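PDB 5C2V: hydrazine synthase gamma subunit from Candidatus Kuenenia stuttgartiensis, which catalyses, within the hydrazine synthase complex, the three-electron reduction of nitric oxide to hydroxylamine, using two heme c groups of which the first appears to be in the active site. Local coordinates for residues C[100-108]-C[116-125]; C[206-214]-C[286-294]. All blocks are in the same frame, centred on the assembly; numbering follows the deposited sequence.

Contact 1: residues C[100-108]-C[116-125]; sequences LPPFRHEGF and VGATSSLDRV. With CA (calcium ion), chain T; HEC (heme c), chain V.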
loop_
_atom_site.group_PDB
_atom_site.type_symbol
_atom_site.label_atom_id
_atom_site.label_comp_id
_atom_site.label_asym_id
_atom_site.label_seq_id
_atom_site.Cartn_x
_atom_site.Cartn_y
_atom_site.Cartn_z
ATOM N N LEU C 100 -27.960 54.954 22.820
ATOM C CA LEU C 100 -27.718 55.478 21.477
ATOM C C LEU C 100 -28.046 54.504 20.346
ATOM O O LEU C 100 -27.144 53.886 19.776
ATOM C CB LEU C 100 -26.261 55.925 21.350
ATOM C CG LEU C 100 -25.892 57.205 22.101
ATOM C CD1 LEU C 100 -24.393 57.421 22.070
ATOM C CD2 LEU C 100 -26.622 58.399 21.506
ATOM N N PRO C 101 -29.344 54.356 20.030
ATOM C CA PRO C 101 -29.803 53.700 18.801
ATOM C C PRO C 101 -29.709 54.652 17.605
ATOM O O PRO C 101 -29.698 55.865 17.813
ATOM C CB PRO C 101 -31.256 53.348 19.121
ATOM C CG PRO C 101 -31.684 54.420 20.055
ATOM C CD PRO C 101 -30.474 54.758 20.886
ATOM N N PRO C 102 -29.637 54.122 16.372
ATOM C CA PRO C 102 -29.613 52.695 16.035
ATOM C C PRO C 102 -28.244 52.071 16.274
ATOM O O PRO C 102 -27.296 52.770 16.630
ATOM C CB PRO C 102 -29.967 52.687 14.548
ATOM C CG PRO C 102 -29.424 53.973 14.045
ATOM C CD PRO C 102 -29.613 54.966 15.163
ATOM N N PHE C 103 -28.145 50.765 16.054
ATOM C CA PHE C 103 -26.976 50.010 16.484
ATOM C C PHE C 103 -26.032 49.617 15.348
ATOM O O PHE C 103 -26.212 50.029 14.201
ATOM C CB PHE C 103 -27.435 48.780 17.264
ATOM C CG PHE C 103 -28.435 49.102 18.342
ATOM C CD1 PHE C 103 -28.045 49.803 19.474
ATOM C CD2 PHE C 103 -29.760 48.723 18.219
ATOM C CE1 PHE C 103 -28.958 50.112 20.466
ATOM C CE2 PHE C 103 -30.678 49.029 19.209
ATOM C CZ PHE C 103 -30.275 49.723 20.333
ATOM N N ARG C 104 -25.029 48.815 15.701
ATOM C CA ARG C 104 -23.861 48.528 14.868
ATOM C C ARG C 104 -23.084 49.792 14.499
ATOM O O ARG C 104 -22.954 50.708 15.308
ATOM C CB ARG C 104 -24.271 47.788 13.589
ATOM C CG ARG C 104 -24.859 46.403 13.804
ATOM C CD ARG C 104 -24.021 45.365 13.081
ATOM N NE ARG C 104 -24.806 44.239 12.588
ATOM C CZ ARG C 104 -24.371 43.376 11.674
ATOM N NH1 ARG C 104 -23.158 43.518 11.154
ATOM N NH2 ARG C 104 -25.146 42.377 11.275
ATOM N N HIS C 105 -22.595 49.843 13.264
ATOM C CA HIS C 105 -21.725 50.929 12.821
ATOM C C HIS C 105 -22.337 51.687 11.652
ATOM O O HIS C 105 -22.615 52.881 11.753
ATOM C CB HIS C 105 -20.345 50.394 12.429
ATOM C CG HIS C 105 -19.395 50.258 13.580
ATOM N ND1 HIS C 105 -19.163 49.057 14.217
ATOM C CD2 HIS C 105 -18.615 51.171 14.203
ATOM C CE1 HIS C 105 -18.280 49.239 15.184
ATOM N NE2 HIS C 105 -17.933 50.512 15.197
ATOM N N GLU C 106 -22.519 50.984 10.538
ATOM C CA GLU C 106 -23.148 51.557 9.354
ATOM C C GLU C 106 -24.528 52.106 9.697
ATOM O O GLU C 106 -25.298 51.468 10.414
ATOM C CB GLU C 106 -23.250 50.510 8.245
ATOM C CG GLU C 106 -21.921 49.859 7.897
ATOM C CD GLU C 106 -22.025 48.898 6.731
ATOM O OE1 GLU C 106 -23.154 48.660 6.254
ATOM O OE2 GLU C 106 -20.978 48.383 6.290
ATOM N N GLY C 107 -24.830 53.296 9.188
ATOM C CA GLY C 107 -26.061 53.980 9.534
ATOM C C GLY C 107 -27.193 53.767 8.550
ATOM O O GLY C 107 -27.240 52.756 7.848
ATOM N N PHE C 108 -28.107 54.731 8.499
ATOM C CA PHE C 108 -29.293 54.635 7.657
ATOM C C PHE C 108 -28.960 54.655 6.170
ATOM O O PHE C 108 -29.670 54.054 5.364
ATOM C CB PHE C 108 -30.268 55.770 7.978
ATOM C CG PHE C 108 -30.882 55.672 9.345
ATOM C CD1 PHE C 108 -32.012 54.899 9.555
ATOM C CD2 PHE C 108 -30.333 56.355 10.417
ATOM C CE1 PHE C 108 -32.581 54.806 10.810
ATOM C CE2 PHE C 108 -30.898 56.268 11.675
ATOM C CZ PHE C 108 -32.023 55.491 11.871
ATOM N N VAL C 116 -28.614 44.939 9.309
ATOM C CA VAL C 116 -27.157 44.990 9.336
ATOM C C VAL C 116 -26.667 46.390 9.696
ATOM O O VAL C 116 -25.929 46.567 10.664
ATOM C CB VAL C 116 -26.556 44.574 7.981
ATOM C CG1 VAL C 116 -25.036 44.589 8.046
ATOM C CG2 VAL C 116 -27.065 43.199 7.577
ATOM N N GLY C 117 -27.079 47.381 8.912
ATOM C CA GLY C 117 -26.819 48.770 9.247
ATOM C C GLY C 117 -28.049 49.406 9.864
ATOM O O GLY C 117 -29.162 48.928 9.641
ATOM N N ALA C 118 -27.850 50.495 10.606
ATOM C CA ALA C 118 -28.941 51.213 11.269
ATOM C C ALA C 118 -29.890 50.259 11.988
ATOM O O ALA C 118 -31.110 50.361 11.844
ATOM C CB ALA C 118 -29.706 52.061 10.265
ATOM N N THR C 119 -29.323 49.327 12.747
ATOM C CA THR C 119 -30.103 48.271 13.380
ATOM C C THR C 119 -31.109 48.851 14.368
ATOM O O THR C 119 -30.744 49.595 15.278
ATOM C CB THR C 119 -29.193 47.263 14.102
ATOM O OG1 THR C 119 -28.105 46.900 13.243
ATOM C CG2 THR C 119 -29.971 46.017 14.471
ATOM N N SER C 120 -32.378 48.498 14.185
ATOM C CA SER C 120 -33.465 49.095 14.954
ATOM C C SER C 120 -33.508 48.598 16.395
ATOM O O SER C 120 -33.896 49.336 17.300
ATOM C CB SER C 120 -34.807 48.820 14.272
ATOM O OG SER C 120 -35.063 47.429 14.184
ATOM N N SER C 121 -33.112 47.347 16.606
ATOM C CA SER C 121 -33.135 46.761 17.941
ATOM C C SER C 121 -31.874 45.960 18.233
ATOM O O SER C 121 -31.211 45.470 17.321
ATOM C CB SER C 121 -34.363 45.864 18.110
ATOM O OG SER C 121 -34.331 44.780 17.198
ATOM N N LEU C 122 -31.553 45.827 19.516
ATOM C CA LEU C 122 -30.433 44.998 19.941
ATOM C C LEU C 122 -30.728 43.528 19.675
ATOM O O LEU C 122 -29.812 42.713 19.556
ATOM C CB LEU C 122 -30.130 45.220 21.424
ATOM C CG LEU C 122 -29.509 46.566 21.797
ATOM C CD1 LEU C 122 -29.410 46.714 23.305
ATOM C CD2 LEU C 122 -28.142 46.712 21.154
ATOM N N ASP C 123 -32.013 43.196 19.582
ATOM C CA ASP C 123 -32.440 41.830 19.300
ATOM C C ASP C 123 -31.945 41.382 17.930
ATOM O O ASP C 123 -31.570 40.225 17.744
ATOM C CB ASP C 123 -33.964 41.708 19.365
ATOM C CG ASP C 123 -34.561 42.432 20.556
ATOM O OD1 ASP C 123 -33.792 42.944 21.392
ATOM O OD2 ASP C 123 -35.805 42.477 20.660
ATOM N N ARG C 124 -31.944 42.307 16.975
ATOM C CA ARG C 124 -31.513 42.005 15.615
ATOM C C ARG C 124 -29.994 41.903 15.509
ATOM O O ARG C 124 -29.462 41.510 14.470
ATOM C CB ARG C 124 -32.033 43.064 14.641
ATOM C CG ARG C 124 -33.528 42.994 14.381
ATOM C CD ARG C 124 -33.948 44.027 13.349
ATOM N NE ARG C 124 -35.293 43.779 12.840
ATOM C CZ ARG C 124 -35.854 44.464 11.848
ATOM N NH1 ARG C 124 -35.184 45.443 11.256
ATOM N NH2 ARG C 124 -37.084 44.169 11.448
ATOM N N VAL C 125 -29.299 42.264 16.581
ATOM C CA VAL C 125 -27.848 42.141 16.625
ATOM C C VAL C 125 -27.440 40.767 17.149
ATOM O O VAL C 125 -26.817 39.980 16.437
ATOM C CB VAL C 125 -27.208 43.230 17.504
ATOM C CG1 VAL C 125 -25.708 43.008 17.608
ATOM C CG2 VAL C 125 -27.507 44.609 16.940
HETATM CA CA CA T . -25.736 54.111 17.753
HETATM FE FE HEC V . -21.087 41.428 18.757
HETATM C CHA HEC V . -21.505 44.553 17.388
HETATM C CHB HEC V . -23.595 42.074 20.975
HETATM C CHC HEC V . -20.844 38.207 19.971
HETATM C CHD HEC V . -18.109 41.008 17.115
HETATM N NA HEC V . -22.353 43.019 19.090
HETATM C C1A HEC V . -22.310 44.248 18.464
HETATM C C2A HEC V . -23.241 45.135 19.143
HETATM C C3A HEC V . -23.819 44.437 20.134
HETATM C C4A HEC V . -23.268 43.098 20.117
HETATM C CMA HEC V . -24.885 44.927 21.140
HETATM C CAA HEC V . -23.513 46.611 18.757
HETATM C CBA HEC V . -23.128 47.572 19.881
HETATM C CGA HEC V . -23.446 48.990 19.486
HETATM O O1A HEC V . -23.851 49.215 18.316
HETATM O O2A HEC V . -23.292 49.899 20.344
HETATM N NB HEC V . -21.964 40.366 20.299
HETATM C C1B HEC V . -23.144 40.774 20.892
HETATM C C2B HEC V . -23.821 39.599 21.402
HETATM C C3B HEC V . -23.059 38.531 21.133
HETATM C C4B HEC V . -21.878 38.992 20.430
HETATM C CMB HEC V . -25.175 39.614 22.145
HETATM C CAB HEC V . -23.361 37.054 21.481
HETATM C CBB HEC V . -24.529 36.513 20.628
HETATM N NC HEC V . -19.717 39.893 18.593
HETATM C C1C HEC V . -19.827 38.633 19.144
HETATM C C2C HEC V . -18.773 37.806 18.592
HETATM C C3C HEC V . -17.943 38.612 17.918
HETATM C C4C HEC V . -18.567 39.921 17.828
HETATM C CMC HEC V . -18.444 36.380 19.094
HETATM C CAC HEC V . -16.628 38.199 17.216
HETATM C CBC HEC V . -16.929 37.264 16.023
HETATM N ND HEC V . -19.941 42.633 17.503
HETATM C C1D HEC V . -18.820 42.157 16.822
HETATM C C2D HEC V . -18.515 43.069 15.743
HETATM C C3D HEC V . -19.574 44.176 15.829
HETATM C C4D HEC V . -20.417 43.822 16.950
HETATM C CMD HEC V . -17.364 42.953 14.721
HETATM C CAD HEC V . -19.718 45.403 14.908
HETATM C CBD HEC V . -20.463 44.977 13.646
HETATM C CGD HEC V . -20.636 46.162 12.735
HETATM O O1D HEC V . -21.238 46.000 11.642
HETATM O O2D HEC V . -20.171 47.269 13.104
HETATM O O HOH W 1 -26.972 56.071 17.196
HETATM O O HOH W 2 -23.211 47.850 10.322
HETATM O O HOH W 3 -24.136 55.434 18.935
HETATM O O HOH W 4 -24.485 52.146 18.309
HETATM O O HOH W 5 -22.216 40.917 17.065
#
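The ring of F103 lies in a hollow of 116-125 where the chain bends toward the helix at 123-125. L122 CD2 sits over the centre of one ring face, a CH-pi contact of 3.5 Å to the centroid; P101 CA, in the ring's own segment, lies on the opposite face. F103 CG is turned beside the backbone N (chi1 -50°), which swings the ring in against S121 and L122. F103 and T119 form a single antiparallel bridge, F103 N donating to T119 O, 3.0 Å away, in the carbonyl plane. P102, after a cis peptide bond, lays its ring carbons on A118. The A118 methyl is a second bump, set against the main chain of G107 and one face of the F108 ring, and A118 N gives a second main-chain bond, 2.7 Å to E106 O. R104 bends over V116, whose CG1 lies on one guanidinium face; NH1 donates to heme O1D and NH2 forms a salt bridge with D82. L100 O and P102 O bind a calcium ion completed by D257 and three waters, one of which also donates to a heme propionate. This is the propionate side of the heme 1 pocket, beside a calcium site.

Contact 2: residues C[206-214]-C[286-294]; sequences THDVGTGRV and TVNDKDMHG. With HEC (heme c), chain B; BET (trimethyl glycine), chain X.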
loop_
_atom_site.group_PDB
_atom_site.type_symbol
_atom_site.label_atom_id
_atom_site.label_comp_id
_atom_site.label_asym_id
_atom_site.label_seq_id
_atom_site.Cartn_x
_atom_site.Cartn_y
_atom_site.Cartn_z
ATOM N N THR C 206 -26.306 59.701 11.207
ATOM C CA THR C 206 -25.404 59.118 10.223
ATOM C C THR C 206 -24.668 60.211 9.452
ATOM O O THR C 206 -25.292 61.037 8.787
ATOM C CB THR C 206 -26.161 58.213 9.233
ATOM O OG1 THR C 206 -26.853 57.185 9.955
ATOM C CG2 THR C 206 -25.198 57.574 8.252
ATOM N N HIS C 207 -23.341 60.212 9.544
ATOM C CA HIS C 207 -22.533 61.261 8.928
ATOM C C HIS C 207 -21.459 60.713 7.992
ATOM O O HIS C 207 -21.046 59.559 8.110
ATOM C CB HIS C 207 -21.865 62.116 10.008
ATOM C CG HIS C 207 -22.824 62.938 10.810
ATOM N ND1 HIS C 207 -23.428 64.072 10.313
ATOM C CD2 HIS C 207 -23.280 62.792 12.076
ATOM C CE1 HIS C 207 -24.217 64.589 11.238
ATOM N NE2 HIS C 207 -24.145 63.831 12.318
ATOM N N ASP C 208 -21.009 61.553 7.063
ATOM C CA ASP C 208 -19.851 61.225 6.245
ATOM C C ASP C 208 -18.653 62.001 6.781
ATOM O O ASP C 208 -18.532 63.208 6.568
ATOM C CB ASP C 208 -20.117 61.568 4.774
ATOM C CG ASP C 208 -19.025 61.068 3.837
ATOM O OD1 ASP C 208 -17.862 60.918 4.268
ATOM O OD2 ASP C 208 -19.337 60.826 2.652
ATOM N N VAL C 209 -17.770 61.295 7.477
ATOM C CA VAL C 209 -16.564 61.888 8.043
ATOM C C VAL C 209 -15.324 61.613 7.197
ATOM O O VAL C 209 -14.210 61.957 7.591
ATOM C CB VAL C 209 -16.324 61.396 9.477
ATOM C CG1 VAL C 209 -17.216 62.155 10.442
ATOM C CG2 VAL C 209 -16.582 59.906 9.571
ATOM N N GLY C 210 -15.516 60.959 6.056
ATOM C CA GLY C 210 -14.414 60.653 5.161
ATOM C C GLY C 210 -13.642 59.421 5.591
ATOM O O GLY C 210 -12.488 59.231 5.206
ATOM N N THR C 211 -14.283 58.585 6.400
ATOM C CA THR C 211 -13.671 57.352 6.877
ATOM C C THR C 211 -14.068 56.147 6.030
ATOM O O THR C 211 -13.644 55.025 6.303
ATOM C CB THR C 211 -14.043 57.072 8.343
ATOM O OG1 THR C 211 -15.469 57.053 8.480
ATOM C CG2 THR C 211 -13.459 58.140 9.254
ATOM N N GLY C 212 -14.881 56.380 5.005
ATOM C CA GLY C 212 -15.307 55.309 4.123
ATOM C C GLY C 212 -14.144 54.725 3.348
ATOM O O GLY C 212 -13.425 55.445 2.656
ATOM N N ARG C 213 -13.954 53.414 3.463
ATOM C CA ARG C 213 -12.848 52.744 2.789
ATOM C C ARG C 213 -13.258 52.323 1.382
ATOM O O ARG C 213 -14.202 51.552 1.209
ATOM C CB ARG C 213 -12.383 51.526 3.591
ATOM C CG ARG C 213 -12.182 51.789 5.077
ATOM C CD ARG C 213 -11.294 52.996 5.322
ATOM N NE ARG C 213 -11.140 53.277 6.746
ATOM C CZ ARG C 213 -10.647 54.410 7.236
ATOM N NH1 ARG C 213 -10.260 55.376 6.415
ATOM N NH2 ARG C 213 -10.541 54.578 8.547
ATOM N N VAL C 214 -12.546 52.829 0.382
ATOM C CA VAL C 214 -12.891 52.549 -1.007
ATOM C C VAL C 214 -11.754 51.865 -1.757
ATOM O O VAL C 214 -10.679 51.634 -1.204
ATOM C CB VAL C 214 -13.275 53.839 -1.758
ATOM C CG1 VAL C 214 -14.544 54.435 -1.172
ATOM C CG2 VAL C 214 -12.132 54.842 -1.706
ATOM N N THR C 286 -4.903 61.388 9.318
ATOM C CA THR C 286 -4.120 60.314 8.728
ATOM C C THR C 286 -5.052 59.266 8.127
ATOM O O THR C 286 -5.009 58.991 6.928
ATOM C CB THR C 286 -3.185 59.665 9.762
ATOM O OG1 THR C 286 -3.927 59.352 10.946
ATOM C CG2 THR C 286 -2.052 60.615 10.123
ATOM N N VAL C 287 -5.889 58.678 8.978
ATOM C CA VAL C 287 -6.786 57.601 8.568
ATOM C C VAL C 287 -8.135 58.095 8.033
ATOM O O VAL C 287 -9.021 57.289 7.750
ATOM C CB VAL C 287 -7.043 56.628 9.734
ATOM C CG1 VAL C 287 -5.752 55.932 10.133
ATOM C CG2 VAL C 287 -7.643 57.364 10.918
ATOM N N ASN C 288 -8.299 59.409 7.908
ATOM C CA ASN C 288 -9.513 59.968 7.310
ATOM C C ASN C 288 -9.219 61.135 6.368
ATOM O O ASN C 288 -8.124 61.696 6.387
ATOM C CB ASN C 288 -10.492 60.417 8.400
ATOM C CG ASN C 288 -9.891 61.445 9.339
ATOM O OD1 ASN C 288 -9.886 62.641 9.048
ATOM N ND2 ASN C 288 -9.388 60.983 10.478
ATOM N N ASP C 289 -10.203 61.494 5.547
ATOM C CA ASP C 289 -10.057 62.600 4.601
ATOM C C ASP C 289 -9.850 63.922 5.331
ATOM O O ASP C 289 -10.283 64.084 6.472
ATOM C CB ASP C 289 -11.275 62.689 3.680
ATOM C CG ASP C 289 -11.255 61.643 2.582
ATOM O OD1 ASP C 289 -10.154 61.180 2.220
ATOM O OD2 ASP C 289 -12.341 61.288 2.076
ATOM N N LYS C 290 -9.183 64.863 4.668
ATOM C CA LYS C 290 -8.764 66.103 5.312
ATOM C C LYS C 290 -9.943 66.949 5.784
ATOM O O LYS C 290 -10.820 67.314 5.000
ATOM C CB LYS C 290 -7.891 66.920 4.359
ATOM C CG LYS C 290 -7.020 67.953 5.051
ATOM C CD LYS C 290 -6.083 68.626 4.063
ATOM C CE LYS C 290 -5.032 69.454 4.780
ATOM N NZ LYS C 290 -4.187 68.611 5.671
ATOM N N ASP C 291 -9.942 67.243 7.082
ATOM C CA ASP C 291 -10.950 68.079 7.732
ATOM C C ASP C 291 -12.375 67.568 7.535
ATOM O O ASP C 291 -13.335 68.322 7.690
ATOM C CB ASP C 291 -10.852 69.522 7.231
ATOM C CG ASP C 291 -9.590 70.218 7.702
ATOM O OD1 ASP C 291 -9.106 69.890 8.806
ATOM O OD2 ASP C 291 -9.085 71.094 6.970
ATOM N N MET C 292 -12.516 66.289 7.204
ATOM C CA MET C 292 -13.839 65.695 7.074
ATOM C C MET C 292 -14.349 65.215 8.428
ATOM O O MET C 292 -15.557 65.076 8.633
ATOM C CB MET C 292 -13.813 64.552 6.062
ATOM C CG MET C 292 -13.842 65.013 4.616
ATOM S SD MET C 292 -15.372 65.872 4.206
ATOM C CE MET C 292 -15.041 66.366 2.517
ATOM N N HIS C 293 -13.423 64.957 9.348
ATOM C CA HIS C 293 -13.783 64.724 10.740
ATOM C C HIS C 293 -13.165 65.847 11.567
ATOM O O HIS C 293 -11.968 65.824 11.868
ATOM C CB HIS C 293 -13.269 63.348 11.182
ATOM C CG HIS C 293 -13.751 62.910 12.528
ATOM N ND1 HIS C 293 -12.889 62.638 13.570
ATOM C CD2 HIS C 293 -14.997 62.671 12.997
ATOM C CE1 HIS C 293 -13.587 62.261 14.625
ATOM N NE2 HIS C 293 -14.866 62.272 14.307
ATOM N N GLY C 294 -13.990 66.821 11.948
ATOM C CA GLY C 294 -13.524 68.048 12.578
ATOM C C GLY C 294 -12.685 68.868 11.606
ATOM O O GLY C 294 -12.278 68.355 10.566
HETATM FE FE HEC B . -16.261 62.213 15.721
HETATM C CHA HEC B . -16.014 58.789 15.577
HETATM C CHB HEC B . -13.898 62.286 18.194
HETATM C CHC HEC B . -15.973 65.628 15.351
HETATM C CHD HEC B . -18.871 62.193 13.524
HETATM N NA HEC B . -15.140 60.798 16.690
HETATM C C1A HEC B . -15.233 59.431 16.514
HETATM C C2A HEC B . -14.362 58.799 17.487
HETATM C C3A HEC B . -13.779 59.761 18.209
HETATM C C4A HEC B . -14.254 61.041 17.723
HETATM C CMA HEC B . -12.774 59.545 19.362
HETATM C CAA HEC B . -14.150 57.279 17.663
HETATM C CBA HEC B . -15.427 56.645 18.205
HETATM C CGA HEC B . -15.311 55.144 18.158
HETATM O O1A HEC B . -16.137 54.457 18.812
HETATM O O2A HEC B . -14.389 54.634 17.472
HETATM N NB HEC B . -15.193 63.703 16.663
HETATM C C1B HEC B . -14.161 63.480 17.556
HETATM C C2B HEC B . -13.409 64.710 17.689
HETATM C C3B HEC B . -13.986 65.635 16.908
HETATM C C4B HEC B . -15.118 65.017 16.243
HETATM C CMB HEC B . -12.172 64.896 18.597
HETATM C CAB HEC B . -13.539 67.104 16.716
HETATM C CBB HEC B . -12.214 67.164 15.925
HETATM N NC HEC B . -17.240 63.648 14.639
HETATM C C1C HEC B . -16.965 65.002 14.624
HETATM C C2C HEC B . -17.822 65.619 13.630
HETATM C C3C HEC B . -18.697 64.694 13.215
HETATM C C4C HEC B . -18.298 63.419 13.781
HETATM C CMC HEC B . -17.946 67.142 13.408
HETATM C CAC HEC B . -19.850 64.899 12.204
HETATM C CBC HEC B . -19.292 65.217 10.799
HETATM N ND HEC B . -17.336 60.705 14.750
HETATM C C1D HEC B . -18.279 60.970 13.761
HETATM C C2D HEC B . -18.535 59.753 13.020
HETATM C C3D HEC B . -17.639 58.688 13.670
HETATM C C4D HEC B . -16.932 59.373 14.730
HETATM C CMD HEC B . -19.507 59.569 11.834
HETATM C CAD HEC B . -17.500 57.202 13.276
HETATM C CBD HEC B . -16.865 57.105 11.894
HETATM C CGD HEC B . -16.442 55.686 11.627
HETATM O O1D HEC B . -15.844 55.430 10.549
HETATM O O2D HEC B . -16.703 54.810 12.493
HETATM N N BET X . -21.644 67.049 5.925
HETATM C CA BET X . -21.197 65.686 6.451
HETATM C C BET X . -22.486 64.820 6.931
HETATM O O BET X . -22.972 65.167 8.032
HETATM O OXT BET X . -22.808 63.906 6.129
HETATM C C1 BET X . -22.936 66.927 5.133
HETATM C C2 BET X . -20.578 67.635 4.999
HETATM C C3 BET X . -21.928 68.002 7.075
#
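The two loops come closest at V209 and M292, G210 and D289, and T211 and N288, with CA atoms just under 5 Å apart; D289 N donates to G210 O at 3.2 Å, lying well above the carbonyl plane rather than on a lone pair. G210, at positive phi, puts its bare CA against the CB atoms of D289 and M292. Its own N is held by D208 OD1, closing an Asx turn. A second tie lies further along: R213 NH1 reaches V287 O at 2.6 Å with the acceptor in the guanidinium plane, and NH2 adds a weak bond to the same oxygen. The bend at chi2 (-52°) brings the guanidinium edge to that carbonyl, while NE forms a salt bridge with D273. Together the segments wall one side of the heme 2 site in the cytochrome c domain, where H293 and H190 are the two axial ligands of the iron, bis-histidine coordination that fits the probable electron-transfer role of this heme. H293 NE2 binds the iron at 2.0 Å, and its ND1 donates to T282 O, which should help fix the ring's rotation. V209 lies alongside the imidazole, pointing the same way; CG1 meets CD2 of H293 at the ring edge, 3.4 Å off, and CG2 rests against the heme substituents CBD and CMD. T211 OG1 hydrogen-bonds to heme propionate O1D, 2.7 Å away, and T211 CG2 is set against N288 CB. H207 ND1 and D208 N each donate to a carboxylate oxygen of a bound trimethyl glycine.

Overall arrangement
From the N terminus the chain first reaches contact 1, a short closure: 100-108 and 116-125 are joined by seven residues without helix or strand, and the second segment runs into helix 123-126. Contact 2 closes a much longer loop, whose 71 intervening residues include helix 229-234 and strand 256-257, before the chain reaches helix 301-312. The two closures follow in series, neither enclosing nor crossing the other, with centres about 20 Å apart. Contact 1 belongs to the heme 1 pocket and contact 2 to that of heme 2. They nevertheless touch, through a probable hydrogen bond between F108 N and T206 OG1, and D257 lies within the loop that contact 2 closes, so that loop reaches back to the calcium site of contact 1.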